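Local coordinates for beta-xylanase (Roseburia intestinalis L1-82, PDB 6SGF), which binds xylan with low affinity through this family 86 carbohydrate-binding module, one part of an enzyme that probably hydrolyses internal beta-1,4-xylosidic linkages, at residues K7-D12 with L45-E50; S52-V57 with F128-G133; F59-Q64 with A119-V124; V66-K71 with T92-N97. One frame throughout, in Å; residues are numbered along the deposited sequence.

In the fold
The four contacts sample a two-sheet, all-beta module. Contacts 2 and 3 both pair strand 54-62 with strand 119-130, their centres about 23 Å apart, and so follow one sheet along its length. Contacts 1 and 4 instead span the two sheets, from strand 6-10 to strand 40-50 and from strand 68-73 to strand 93-96; their centres lie about 17 Å apart, on opposite sides of the chain's centre. Along the sequence contact 1 closes first, and the partners of contact 4 fall between those of contact 3, which in turn fall between those of contact 2. Contact 4 thus joins strand 68-73, which carries the xylose-binding K71, to the sheet that contacts 2 and 3 follow.

Contact 1: K7-D12 with L45-E50; sequences KVFTAD and LPESIE
E47 places CG between its backbone N and carbonyl carbon (chi1 68°), the crowded position, while K7 sets CG anti to its own carbonyl carbon (chi1 -73°) and bends at every later torsion; the two side chains cross at about a right angle. Curled in this way, the lysine brings NZ to E47 OE2 in a salt bridge of 2.9 Å, met nearly along the C-O axis of the carboxylate. The same carboxylate borders the F9 ring, its plane turned 76° from that of the ring, and OE2 lies at the ring edge, 3.7 Å from F9 CZ. P46 covers one face: its CD sits over the ring centre, 3.9 Å from the centroid, in a CH-pi contact. At the edge, I49 CD1 approaches F9 CE2 tip to tip at 4.1 Å, and L45 CD2 adds an apolar contact to F9 CD2. One aromatic ring thus meets proline, aliphatic and acidic groups, with the ion pair beside it on the partly exposed side. Since strand 6-10 lies in the sheet of strand 119-130 and strand 40-50 in the facing one, this is cross-sheet packing near the corner at P46 and E47, as in the beta-sandwich of many carbohydrate-binding modules.

Contact 2: S52-V57 with F128-G133; sequences SQVNAV and FELKAG. With CD (cadmium ion), chain S.
V57 and F128 form a non-hydrogen-bonded antiparallel pair next to the hydrogen-bonded pair A56 and E129, and the register then slips by one residue before V54 meets L130. The slip is a classic beta bulge: N55 and A56 both face E129, and E129 O accepts from N55 N at 2.8 Å and from A56 N at 3.2 Å, both donors lying in its carbonyl plane. E129 N returns a bond to A56 O.

On the face that carries V57 and F128, the two side chains lie side by side and point the same way. V57 CG1 stands over one face of the F128 ring, offset toward the rim, in a CH-pi contact 4.2 Å from the centroid, while V57 CG2 comes within 3.6 Å of F128 CD2. V54 CG1 lies at the ring edge, and from the facing sheet L45 and I49 pack on the same ring. An alanine in place of F128 would probably open a gap beside the V57 methyls and take away the ring on which L45 and I49 pack here, leaving them F9 alone of the two aromatic rings.

Beyond the bulge the extended side chain of K131 reaches across segment 52-57, crossing N55 at about a right angle. Its backbone N bonds to Q53 O, and its NZ reaches S52 O at 2.9 Å, approaching from above that carbonyl's plane. On the face of A56, E129 holds its CG anti to the backbone N (chi1 -176°) and extends outward, its carboxylate gripping a cadmium ion with both oxygens, OE2 at 2.6 Å from the metal and OE1 slightly closer.

Contact 3: F59-Q64 with A119-V124; sequences FQVADQ and ATVSLV. With CD (cadmium ion), chain N.
Q60 crosses V124 at a slant, its CG anti to the backbone N (chi1 -177°) and the rest of the chain extended. Q60 CB is 4.1 Å from V124 CB, and Q60 CG closes to 3.8 Å from the same atom. Farther out V124 CG1 takes over, 3.7 Å from Q60 CD, 3.6 Å from Q60 OE1 and 4.1 Å from Q60 NE2. The amide oxygen finds its main polar partner in S125 OG, with a weak bond from T10 of the second subunit. An alanine at Q60 would probably take the amide away from V124 CG1 and leave S125 OG without this acceptor.

Beneath the side chain, the backbones pair as antiparallel strands. V124 N bonds to Q60 O at 2.8 Å, and A62 and S122 exchange bonds in both directions. On the face of V61 and L123, V61 CB meets V121 CG2 at 4.0 Å, and the same methyl also packs on Q64.

Just past the strand's end at A62, D63 turns to positive phi. D63 OD2 accepts from a water shared with S122 OG, and a second water links D63 O to T120 OG1. D63 OD1 binds a cadmium ion at 2.4 Å, and D27 of the second subunit binds the same metal. Carbons of V61, V121 and Q64 thus pack together, S125 satisfies the Q60 amide oxygen, and the acidic end, probably ionised, meets a matching acid across the subunit boundary through a cation that would offset their repulsion.

Contact 4: V66-K71 with T92-N97; sequences VPISLK and TEYTIN. With XYP (beta-D-xylopyranose), chain H.
L70 and Y94 meet at about a right angle, L70 CD1 lying 3.5 Å from Y94 CB. I68 approaches the same tyrosine farther out and obliquely, its CD1 4.1 Å from Y94 CE2. Its chi1 of 58° sets CG1 between the backbone N and the carbonyl carbon, and chi2 of 178° then extends CD1 toward the ring. I96 flanks L70, its CD1 3.5 Å from both L70 CB and L70 O. No hydrogen bond joins the segments: the strands run 8.6 Å apart at closest, their directions 43° from each other, as in the core of a beta-sandwich. Y94 OH bonds to Q64 OE1 and Q91 N.

K71 is turned the other way. Its CB points from the core to the outer side of strand 68-73, and an extended chain carries NZ to a bound xylose, 2.9 Å from O3. D78 forms a salt bridge with this NZ and Q40 OE1 a hydrogen bond, and both residues also bond to the sugar. Alternation along one strand thus divides the chemistry: I68 and L70 supply apolar packing inside, while outside K71 bonds to O3 and weakly to the neighbouring O2, with a charge that D78 would balance.

Contact 1: K7-D12 with L45-E50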
loop_
_atom_site.group_PDB
_atom_site.type_symbol
_atom_site.label_atom_id
_atom_site.label_comp_id
_atom_site.label_asym_id
_atom_site.label_seq_id
_atom_site.Cartn_x
_atom_site.Cartn_y
_atom_site.Cartn_z
ATOM N N LYS B 7 10.110 4.480 3.736
ATOM C CA LYS B 7 9.697 4.828 2.394
ATOM C C LYS B 7 8.835 3.685 1.855
ATOM O O LYS B 7 9.316 2.556 1.712
ATOM C CB LYS B 7 10.924 5.065 1.518
ATOM C CG LYS B 7 11.702 6.380 1.767
ATOM C CD LYS B 7 10.797 7.616 1.959
ATOM C CE LYS B 7 9.556 7.668 1.015
ATOM N NZ LYS B 7 9.724 8.356 -0.293
ATOM N N VAL B 8 7.557 3.950 1.611
ATOM C CA VAL B 8 6.606 2.906 1.230
ATOM C C VAL B 8 6.157 3.166 -0.191
ATOM O O VAL B 8 5.710 4.268 -0.502
ATOM C CB VAL B 8 5.379 2.875 2.161
ATOM C CG1 VAL B 8 4.371 1.849 1.665
ATOM C CG2 VAL B 8 5.745 2.590 3.594
ATOM N N PHE B 9 6.228 2.158 -1.042
ATOM C CA PHE B 9 5.705 2.263 -2.397
ATOM C C PHE B 9 4.619 1.225 -2.603
ATOM O O PHE B 9 4.901 0.016 -2.592
ATOM C CB PHE B 9 6.825 2.084 -3.420
ATOM C CG PHE B 9 8.000 2.961 -3.178
ATOM C CD1 PHE B 9 7.881 4.334 -3.270
ATOM C CD2 PHE B 9 9.219 2.419 -2.825
ATOM C CE1 PHE B 9 8.977 5.163 -3.031
ATOM C CE2 PHE B 9 10.323 3.235 -2.584
ATOM C CZ PHE B 9 10.195 4.617 -2.693
ATOM N N THR B 10 3.398 1.690 -2.864
ATOM C CA THR B 10 2.343 0.774 -3.257
ATOM C C THR B 10 2.564 0.345 -4.716
ATOM O O THR B 10 3.385 0.917 -5.438
ATOM C CB THR B 10 0.963 1.401 -3.067
ATOM O OG1 THR B 10 0.838 2.610 -3.812
ATOM C CG2 THR B 10 0.703 1.724 -1.576
ATOM N N ALA B 11 1.847 -0.717 -5.125
ATOM C CA ALA B 11 2.047 -1.325 -6.437
ATOM C C ALA B 11 1.942 -0.308 -7.570
ATOM O O ALA B 11 2.756 -0.322 -8.501
ATOM C CB ALA B 11 1.054 -2.465 -6.661
ATOM N N ASP B 12 0.966 0.600 -7.505
ATOM C CA ASP B 12 0.823 1.526 -8.624
ATOM C C ASP B 12 1.981 2.504 -8.752
ATOM O O ASP B 12 2.075 3.184 -9.780
ATOM C CB ASP B 12 -0.504 2.296 -8.539
ATOM C CG ASP B 12 -0.520 3.375 -7.482
ATOM O OD1 ASP B 12 0.103 3.210 -6.413
ATOM O OD2 ASP B 12 -1.238 4.377 -7.699
ATOM N N LEU B 45 12.347 1.423 -8.749
ATOM C CA LEU B 45 11.844 2.295 -7.698
ATOM C C LEU B 45 11.694 3.717 -8.238
ATOM O O LEU B 45 12.442 4.127 -9.123
ATOM C CB LEU B 45 12.789 2.281 -6.512
ATOM C CG LEU B 45 13.012 0.942 -5.790
ATOM C CD1 LEU B 45 13.908 1.259 -4.591
ATOM C CD2 LEU B 45 11.675 0.311 -5.411
ATOM N N PRO B 46 10.736 4.489 -7.732
ATOM C CA PRO B 46 10.612 5.880 -8.216
ATOM C C PRO B 46 11.871 6.713 -7.978
ATOM O O PRO B 46 12.093 7.701 -8.686
ATOM C CB PRO B 46 9.409 6.426 -7.432
ATOM C CG PRO B 46 8.683 5.236 -6.949
ATOM C CD PRO B 46 9.702 4.155 -6.747
ATOM N N GLU B 47 12.705 6.340 -7.005
ATOM C CA GLU B 47 13.899 7.088 -6.605
ATOM C C GLU B 47 14.843 6.069 -6.025
ATOM O O GLU B 47 14.370 5.155 -5.374
ATOM C CB GLU B 47 13.487 8.112 -5.552
ATOM C CG GLU B 47 13.056 7.395 -4.230
ATOM C CD GLU B 47 11.609 7.711 -3.877
ATOM O OE1 GLU B 47 10.772 7.623 -4.818
ATOM O OE2 GLU B 47 11.324 8.091 -2.721
ATOM N N SER B 48 16.122 6.117 -6.314
ATOM C CA SER B 48 16.939 5.119 -5.653
ATOM C C SER B 48 17.277 5.576 -4.246
ATOM O O SER B 48 17.105 6.739 -3.884
ATOM C CB SER B 48 18.093 4.712 -6.555
ATOM O OG SER B 48 18.583 5.828 -7.316
ATOM N N ILE B 49 17.544 4.582 -3.419
ATOM C CA ILE B 49 17.814 4.689 -1.998
ATOM C C ILE B 49 19.182 4.063 -1.812
ATOM O O ILE B 49 19.447 2.987 -2.358
ATOM C CB ILE B 49 16.753 3.932 -1.179
ATOM C CG1 ILE B 49 15.351 4.420 -1.570
ATOM C CG2 ILE B 49 17.017 4.051 0.275
ATOM C CD1 ILE B 49 14.212 3.456 -1.219
ATOM N N GLU B 50 20.066 4.767 -1.121
ATOM C CA GLU B 50 21.396 4.244 -0.879
ATOM C C GLU B 50 21.306 2.984 -0.050
ATOM O O GLU B 50 20.677 2.944 1.012
ATOM C CB GLU B 50 22.259 5.271 -0.153
ATOM C CG GLU B 50 22.590 6.517 -0.958
ATOM C CD GLU B 50 23.288 6.200 -2.247
ATOM O OE1 GLU B 50 24.146 5.286 -2.239
ATOM O OE2 GLU B 50 22.964 6.845 -3.267
#

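Contact 2: S52-V57 with F128-G133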
loop_
_atom_site.group_PDB
_atom_site.type_symbol
_atom_site.label_atom_id
_atom_site.label_comp_id
_atom_site.label_asym_id
_atom_site.label_seq_id
_atom_site.Cartn_x
_atom_site.Cartn_y
_atom_site.Cartn_z
ATOM N N SER B 52 23.529 1.691 1.944
ATOM C CA SER B 52 24.022 1.721 3.326
ATOM C C SER B 52 23.000 2.309 4.288
ATOM O O SER B 52 23.196 2.215 5.507
ATOM C CB SER B 52 25.308 2.518 3.534
ATOM O OG SER B 52 25.016 3.866 3.973
ATOM N N GLN B 53 21.954 3.000 3.781
ATOM C CA GLN B 53 20.961 3.618 4.662
ATOM C C GLN B 53 19.812 2.686 5.041
ATOM O O GLN B 53 18.981 3.061 5.871
ATOM C CB GLN B 53 20.268 4.861 4.051
ATOM C CG GLN B 53 21.104 5.979 3.469
ATOM C CD GLN B 53 20.217 6.984 2.699
ATOM O OE1 GLN B 53 20.159 8.168 3.031
ATOM N NE2 GLN B 53 19.517 6.495 1.671
ATOM N N VAL B 54 19.703 1.502 4.443
ATOM C CA VAL B 54 18.489 0.697 4.561
ATOM C C VAL B 54 18.695 -0.419 5.571
ATOM O O VAL B 54 19.649 -1.205 5.462
ATOM C CB VAL B 54 18.079 0.119 3.193
ATOM C CG1 VAL B 54 16.880 -0.796 3.344
ATOM C CG2 VAL B 54 17.768 1.238 2.222
ATOM N N ASN B 55 17.800 -0.502 6.551
ATOM C CA ASN B 55 17.849 -1.609 7.489
ATOM C C ASN B 55 17.058 -2.809 6.995
ATOM O O ASN B 55 17.509 -3.943 7.128
ATOM C CB ASN B 55 17.310 -1.198 8.859
ATOM C CG ASN B 55 17.633 -2.216 9.908
ATOM O OD1 ASN B 55 18.800 -2.561 10.098
ATOM N ND2 ASN B 55 16.612 -2.731 10.579
ATOM N N ALA B 56 15.895 -2.578 6.387
ATOM C CA ALA B 56 15.003 -3.675 6.058
ATOM C C ALA B 56 14.174 -3.285 4.848
ATOM O O ALA B 56 13.802 -2.115 4.687
ATOM C CB ALA B 56 14.087 -4.010 7.257
ATOM N N VAL B 57 13.897 -4.275 4.004
ATOM C CA VAL B 57 12.962 -4.136 2.891
ATOM C C VAL B 57 11.847 -5.163 3.098
ATOM O O VAL B 57 12.111 -6.370 3.140
ATOM C CB VAL B 57 13.643 -4.353 1.528
ATOM C CG1 VAL B 57 12.647 -4.107 0.408
ATOM C CG2 VAL B 57 14.866 -3.420 1.341
ATOM N N PHE B 128 10.709 0.343 2.553
ATOM C CA PHE B 128 12.111 0.481 2.935
ATOM C C PHE B 128 12.183 1.184 4.275
ATOM O O PHE B 128 11.759 2.340 4.387
ATOM C CB PHE B 128 12.863 1.271 1.882
ATOM C CG PHE B 128 12.891 0.577 0.558
ATOM C CD1 PHE B 128 11.803 0.636 -0.285
ATOM C CD2 PHE B 128 13.986 -0.167 0.192
ATOM C CE1 PHE B 128 11.816 -0.025 -1.490
ATOM C CE2 PHE B 128 14.014 -0.827 -1.031
ATOM C CZ PHE B 128 12.914 -0.767 -1.858
ATOM N N GLU B 129 12.662 0.479 5.295
ATOM C CA GLU B 129 12.880 1.093 6.594
ATOM C C GLU B 129 14.354 1.443 6.751
ATOM O O GLU B 129 15.221 0.563 6.654
ATOM C CB GLU B 129 12.425 0.225 7.755
ATOM C CG GLU B 129 12.620 1.032 9.046
ATOM C CD GLU B 129 11.781 0.549 10.164
ATOM O OE1 GLU B 129 11.009 -0.398 9.907
ATOM O OE2 GLU B 129 11.893 1.101 11.293
ATOM N N LEU B 130 14.638 2.701 7.019
ATOM C CA LEU B 130 16.019 3.152 7.072
ATOM C C LEU B 130 16.593 2.873 8.459
ATOM O O LEU B 130 15.874 2.725 9.447
ATOM C CB LEU B 130 16.115 4.632 6.746
ATOM C CG LEU B 130 15.399 5.072 5.462
ATOM C CD1 LEU B 130 15.710 6.520 5.176
ATOM C CD2 LEU B 130 15.797 4.174 4.290
ATOM N N LYS B 131 17.912 2.761 8.515
ATOM C CA LYS B 131 18.573 2.557 9.799
ATOM C C LYS B 131 18.351 3.746 10.721
ATOM O O LYS B 131 18.197 4.885 10.275
ATOM C CB LYS B 131 20.070 2.357 9.581
ATOM C CG LYS B 131 20.436 1.077 8.844
ATOM C CD LYS B 131 21.919 1.015 8.523
ATOM C CE LYS B 131 22.200 -0.147 7.569
ATOM N NZ LYS B 131 23.597 -0.174 7.061
ATOM N N ALA B 132 18.303 3.460 12.025
ATOM C CA ALA B 132 18.239 4.525 13.014
ATOM C C ALA B 132 19.428 5.446 12.783
ATOM O O ALA B 132 20.530 4.987 12.485
ATOM C CB ALA B 132 18.279 3.942 14.428
ATOM N N GLY B 133 19.201 6.749 12.875
ATOM C CA GLY B 133 20.270 7.698 12.612
ATOM C C GLY B 133 20.665 7.854 11.160
ATOM O O GLY B 133 21.646 8.549 10.872
HETATM CD CD CD S . 10.472 -0.820 12.255
#

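Contact 3: F59-Q64 with A119-V124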
loop_
_atom_site.group_PDB
_atom_site.type_symbol
_atom_site.label_atom_id
_atom_site.label_comp_id
_atom_site.label_asym_id
_atom_site.label_seq_id
_atom_site.Cartn_x
_atom_site.Cartn_y
_atom_site.Cartn_z
ATOM N N PHE B 59 8.301 -6.788 1.722
ATOM C CA PHE B 59 7.388 -7.005 0.615
ATOM C C PHE B 59 6.062 -7.473 1.191
ATOM O O PHE B 59 6.026 -8.464 1.934
ATOM C CB PHE B 59 7.894 -8.069 -0.363
ATOM C CG PHE B 59 9.201 -7.748 -1.023
ATOM C CD1 PHE B 59 10.384 -7.689 -0.287
ATOM C CD2 PHE B 59 9.250 -7.542 -2.374
ATOM C CE1 PHE B 59 11.602 -7.434 -0.905
ATOM C CE2 PHE B 59 10.431 -7.313 -3.004
ATOM C CZ PHE B 59 11.630 -7.248 -2.263
ATOM N N GLN B 60 4.988 -6.785 0.844
ATOM C CA GLN B 60 3.641 -7.208 1.192
ATOM C C GLN B 60 2.975 -7.831 -0.027
ATOM O O GLN B 60 2.935 -7.214 -1.105
ATOM C CB GLN B 60 2.813 -6.030 1.705
ATOM C CG GLN B 60 1.403 -6.415 2.164
ATOM C CD GLN B 60 0.623 -5.235 2.773
ATOM O OE1 GLN B 60 1.013 -4.071 2.664
ATOM N NE2 GLN B 60 -0.474 -5.547 3.401
ATOM N N VAL B 61 2.452 -9.045 0.155
ATOM C CA VAL B 61 1.811 -9.809 -0.903
ATOM C C VAL B 61 0.404 -10.231 -0.482
ATOM O O VAL B 61 0.027 -10.186 0.695
ATOM C CB VAL B 61 2.643 -11.035 -1.318
ATOM C CG1 VAL B 61 4.012 -10.613 -1.813
ATOM C CG2 VAL B 61 2.756 -12.007 -0.194
ATOM N N ALA B 62 -0.371 -10.661 -1.477
ATOM C CA ALA B 62 -1.727 -11.149 -1.252
ATOM C C ALA B 62 -2.004 -12.265 -2.251
ATOM O O ALA B 62 -1.386 -12.335 -3.305
ATOM C CB ALA B 62 -2.751 -10.006 -1.367
ATOM N N ASP B 63 -2.932 -13.146 -1.892
ATOM C CA ASP B 63 -3.358 -14.252 -2.755
ATOM C C ASP B 63 -2.172 -15.082 -3.249
ATOM O O ASP B 63 -2.107 -15.500 -4.409
ATOM C CB ASP B 63 -4.191 -13.739 -3.918
ATOM C CG ASP B 63 -5.613 -13.454 -3.506
ATOM O OD1 ASP B 63 -6.128 -14.201 -2.648
ATOM O OD2 ASP B 63 -6.164 -12.491 -4.036
ATOM N N GLN B 64 -1.232 -15.340 -2.346
ATOM C CA GLN B 64 -0.034 -16.098 -2.690
ATOM C C GLN B 64 -0.384 -17.575 -2.837
ATOM O O GLN B 64 -0.854 -18.209 -1.889
ATOM C CB GLN B 64 1.042 -15.916 -1.621
ATOM C CG GLN B 64 2.379 -16.599 -1.975
ATOM C CD GLN B 64 3.446 -16.432 -0.893
ATOM O OE1 GLN B 64 3.263 -15.734 0.084
ATOM N NE2 GLN B 64 4.547 -17.104 -1.071
ATOM N N ALA B 119 0.421 -21.015 -10.483
ATOM C CA ALA B 119 1.416 -20.307 -9.681
ATOM C C ALA B 119 1.175 -18.812 -9.845
ATOM O O ALA B 119 1.533 -18.233 -10.870
ATOM C CB ALA B 119 2.818 -20.685 -10.136
ATOM N N THR B 120 0.532 -18.200 -8.853
ATOM C CA THR B 120 0.156 -16.798 -8.924
ATOM C C THR B 120 0.387 -16.156 -7.559
ATOM O O THR B 120 0.394 -16.831 -6.523
ATOM C CB THR B 120 -1.317 -16.617 -9.377
ATOM O OG1 THR B 120 -2.197 -17.223 -8.435
ATOM C CG2 THR B 120 -1.584 -17.264 -10.729
ATOM N N VAL B 121 0.564 -14.835 -7.576
ATOM C CA VAL B 121 0.698 -14.037 -6.357
ATOM C C VAL B 121 0.433 -12.589 -6.751
ATOM O O VAL B 121 0.565 -12.212 -7.917
ATOM C CB VAL B 121 2.094 -14.204 -5.699
ATOM C CG1 VAL B 121 3.213 -13.628 -6.602
ATOM C CG2 VAL B 121 2.113 -13.534 -4.339
ATOM N N SER B 122 0.025 -11.775 -5.783
ATOM C CA SER B 122 -0.134 -10.338 -5.981
ATOM C C SER B 122 0.831 -9.562 -5.103
ATOM O O SER B 122 0.992 -9.878 -3.919
ATOM C CB SER B 122 -1.556 -9.906 -5.656
ATOM O OG SER B 122 -2.451 -10.583 -6.490
ATOM N N LEU B 123 1.455 -8.528 -5.669
ATOM C CA LEU B 123 2.297 -7.627 -4.895
ATOM C C LEU B 123 1.468 -6.420 -4.496
ATOM O O LEU B 123 0.915 -5.743 -5.365
ATOM C CB LEU B 123 3.538 -7.191 -5.680
ATOM C CG LEU B 123 4.395 -6.135 -4.975
ATOM C CD1 LEU B 123 5.105 -6.659 -3.754
ATOM C CD2 LEU B 123 5.397 -5.503 -5.907
ATOM N N VAL B 124 1.434 -6.131 -3.194
ATOM C CA VAL B 124 0.694 -5.015 -2.613
ATOM C C VAL B 124 1.572 -3.795 -2.431
ATOM O O VAL B 124 1.198 -2.680 -2.805
ATOM C CB VAL B 124 0.085 -5.455 -1.256
ATOM C CG1 VAL B 124 -0.602 -4.283 -0.545
ATOM C CG2 VAL B 124 -0.822 -6.669 -1.456
HETATM CD CD CD N . -8.192 -14.103 -1.493
HETATM O O HOH W 1 -3.122 -15.363 -6.764
HETATM O O HOH W 2 -4.692 -10.173 -4.765
HETATM O O HOH W 3 -7.311 -13.861 -0.086
#

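Contact 4: V66-K71 with T92-N97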
loop_
_atom_site.group_PDB
_atom_site.type_symbol
_atom_site.label_atom_id
_atom_site.label_comp_id
_atom_site.label_asym_id
_atom_site.label_seq_id
_atom_site.Cartn_x
_atom_site.Cartn_y
_atom_site.Cartn_z
ATOM N N VAL B 66 1.956 -19.807 -4.460
ATOM C CA VAL B 66 3.208 -20.505 -4.768
ATOM C C VAL B 66 4.295 -19.921 -3.870
ATOM O O VAL B 66 4.239 -18.716 -3.560
ATOM C CB VAL B 66 3.546 -20.369 -6.264
ATOM C CG1 VAL B 66 3.701 -18.876 -6.630
ATOM C CG2 VAL B 66 4.814 -21.159 -6.617
ATOM N N PRO B 67 5.288 -20.698 -3.411
ATOM C CA PRO B 67 6.415 -20.073 -2.693
ATOM C C PRO B 67 7.143 -19.082 -3.591
ATOM O O PRO B 67 7.248 -19.290 -4.801
ATOM C CB PRO B 67 7.314 -21.258 -2.317
ATOM C CG PRO B 67 6.387 -22.477 -2.370
ATOM C CD PRO B 67 5.419 -22.171 -3.459
ATOM N N ILE B 68 7.626 -17.983 -3.000
ATOM C CA ILE B 68 8.235 -16.921 -3.794
ATOM C C ILE B 68 9.657 -16.637 -3.315
ATOM O O ILE B 68 10.018 -16.861 -2.161
ATOM C CB ILE B 68 7.414 -15.596 -3.800
ATOM C CG1 ILE B 68 7.202 -15.031 -2.381
ATOM C CG2 ILE B 68 6.118 -15.799 -4.487
ATOM C CD1 ILE B 68 6.461 -13.734 -2.369
ATOM N N SER B 69 10.443 -16.082 -4.236
ATOM C CA SER B 69 11.766 -15.546 -3.990
ATOM C C SER B 69 11.731 -14.036 -4.179
ATOM O O SER B 69 11.054 -13.525 -5.077
ATOM C CB SER B 69 12.768 -16.206 -4.942
ATOM O OG SER B 69 12.809 -17.593 -4.606
ATOM N N LEU B 70 12.416 -13.326 -3.294
ATOM C CA LEU B 70 12.397 -11.880 -3.257
ATOM C C LEU B 70 13.814 -11.360 -3.465
ATOM O O LEU B 70 14.781 -11.924 -2.932
ATOM C CB LEU B 70 11.819 -11.384 -1.944
ATOM C CG LEU B 70 10.416 -11.913 -1.638
ATOM C CD1 LEU B 70 10.043 -11.541 -0.190
ATOM C CD2 LEU B 70 9.374 -11.441 -2.581
ATOM N N LYS B 71 13.933 -10.275 -4.215
ATOM C CA LYS B 71 15.224 -9.718 -4.592
ATOM C C LYS B 71 15.273 -8.212 -4.374
ATOM O O LYS B 71 14.325 -7.502 -4.705
ATOM C CB LYS B 71 15.534 -9.981 -6.074
ATOM C CG LYS B 71 15.628 -11.438 -6.443
ATOM C CD LYS B 71 15.945 -11.572 -7.951
ATOM C CE LYS B 71 16.110 -13.014 -8.406
ATOM N NZ LYS B 71 16.688 -12.983 -9.799
ATOM N N THR B 92 2.038 -12.838 4.767
ATOM C CA THR B 92 1.671 -11.796 3.800
ATOM C C THR B 92 2.678 -10.663 3.773
ATOM O O THR B 92 2.561 -9.768 2.921
ATOM C CB THR B 92 0.284 -11.192 4.071
ATOM O OG1 THR B 92 0.215 -10.758 5.423
ATOM C CG2 THR B 92 -0.864 -12.196 3.755
ATOM N N GLU B 93 3.655 -10.673 4.682
ATOM C CA GLU B 93 4.756 -9.711 4.685
ATOM C C GLU B 93 6.050 -10.462 4.935
ATOM O O GLU B 93 6.150 -11.229 5.901
ATOM C CB GLU B 93 4.528 -8.631 5.758
ATOM C CG GLU B 93 3.290 -7.829 5.456
ATOM C CD GLU B 93 3.230 -6.482 6.137
ATOM O OE1 GLU B 93 3.958 -6.271 7.124
ATOM O OE2 GLU B 93 2.439 -5.628 5.662
ATOM N N TYR B 94 7.038 -10.220 4.080
ATOM C CA TYR B 94 8.343 -10.847 4.193
ATOM C C TYR B 94 9.412 -9.769 4.227
ATOM O O TYR B 94 9.354 -8.822 3.452
ATOM C CB TYR B 94 8.635 -11.765 3.007
ATOM C CG TYR B 94 7.628 -12.880 2.783
ATOM C CD1 TYR B 94 7.734 -14.063 3.485
ATOM C CD2 TYR B 94 6.590 -12.762 1.848
ATOM C CE1 TYR B 94 6.845 -15.089 3.291
ATOM C CE2 TYR B 94 5.690 -13.785 1.667
ATOM C CZ TYR B 94 5.837 -14.954 2.392
ATOM O OH TYR B 94 4.996 -16.020 2.232
ATOM N N THR B 95 10.445 -9.963 5.053
ATOM C CA THR B 95 11.472 -8.947 5.229
ATOM C C THR B 95 12.822 -9.468 4.765
ATOM O O THR B 95 13.200 -10.600 5.085
ATOM C CB THR B 95 11.553 -8.506 6.691
ATOM O OG1 THR B 95 10.355 -7.801 7.035
ATOM C CG2 THR B 95 12.724 -7.596 6.912
ATOM N N ILE B 96 13.522 -8.656 3.971
ATOM C CA ILE B 96 14.914 -8.903 3.616
ATOM C C ILE B 96 15.739 -7.801 4.270
ATOM O O ILE B 96 15.401 -6.619 4.151
ATOM C CB ILE B 96 15.132 -8.893 2.094
ATOM C CG1 ILE B 96 14.466 -10.100 1.439
ATOM C CG2 ILE B 96 16.629 -8.905 1.773
ATOM C CD1 ILE B 96 14.481 -9.990 -0.074
ATOM N N ASN B 97 16.842 -8.172 4.916
ATOM C CA ASN B 97 17.741 -7.156 5.443
ATOM C C ASN B 97 18.942 -7.058 4.501
ATOM O O ASN B 97 19.850 -7.895 4.583
ATOM C CB ASN B 97 18.178 -7.524 6.857
ATOM C CG ASN B 97 16.985 -7.690 7.804
ATOM O OD1 ASN B 97 16.557 -8.801 8.127
ATOM N ND2 ASN B 97 16.420 -6.574 8.206
HETATM C C1 XYP H . 17.908 -16.525 -13.332
HETATM C C2 XYP H . 17.511 -15.750 -12.074
HETATM C C3 XYP H . 18.311 -16.233 -10.915
HETATM C C4 XYP H . 18.314 -17.741 -10.802
HETATM C C5 XYP H . 18.719 -18.449 -12.103
HETATM O O2 XYP H . 17.647 -14.353 -12.346
HETATM O O3 XYP H . 17.730 -15.660 -9.708
HETATM O O4 XYP H . 19.240 -18.068 -9.753
HETATM O O5 XYP H . 17.776 -17.998 -13.129
#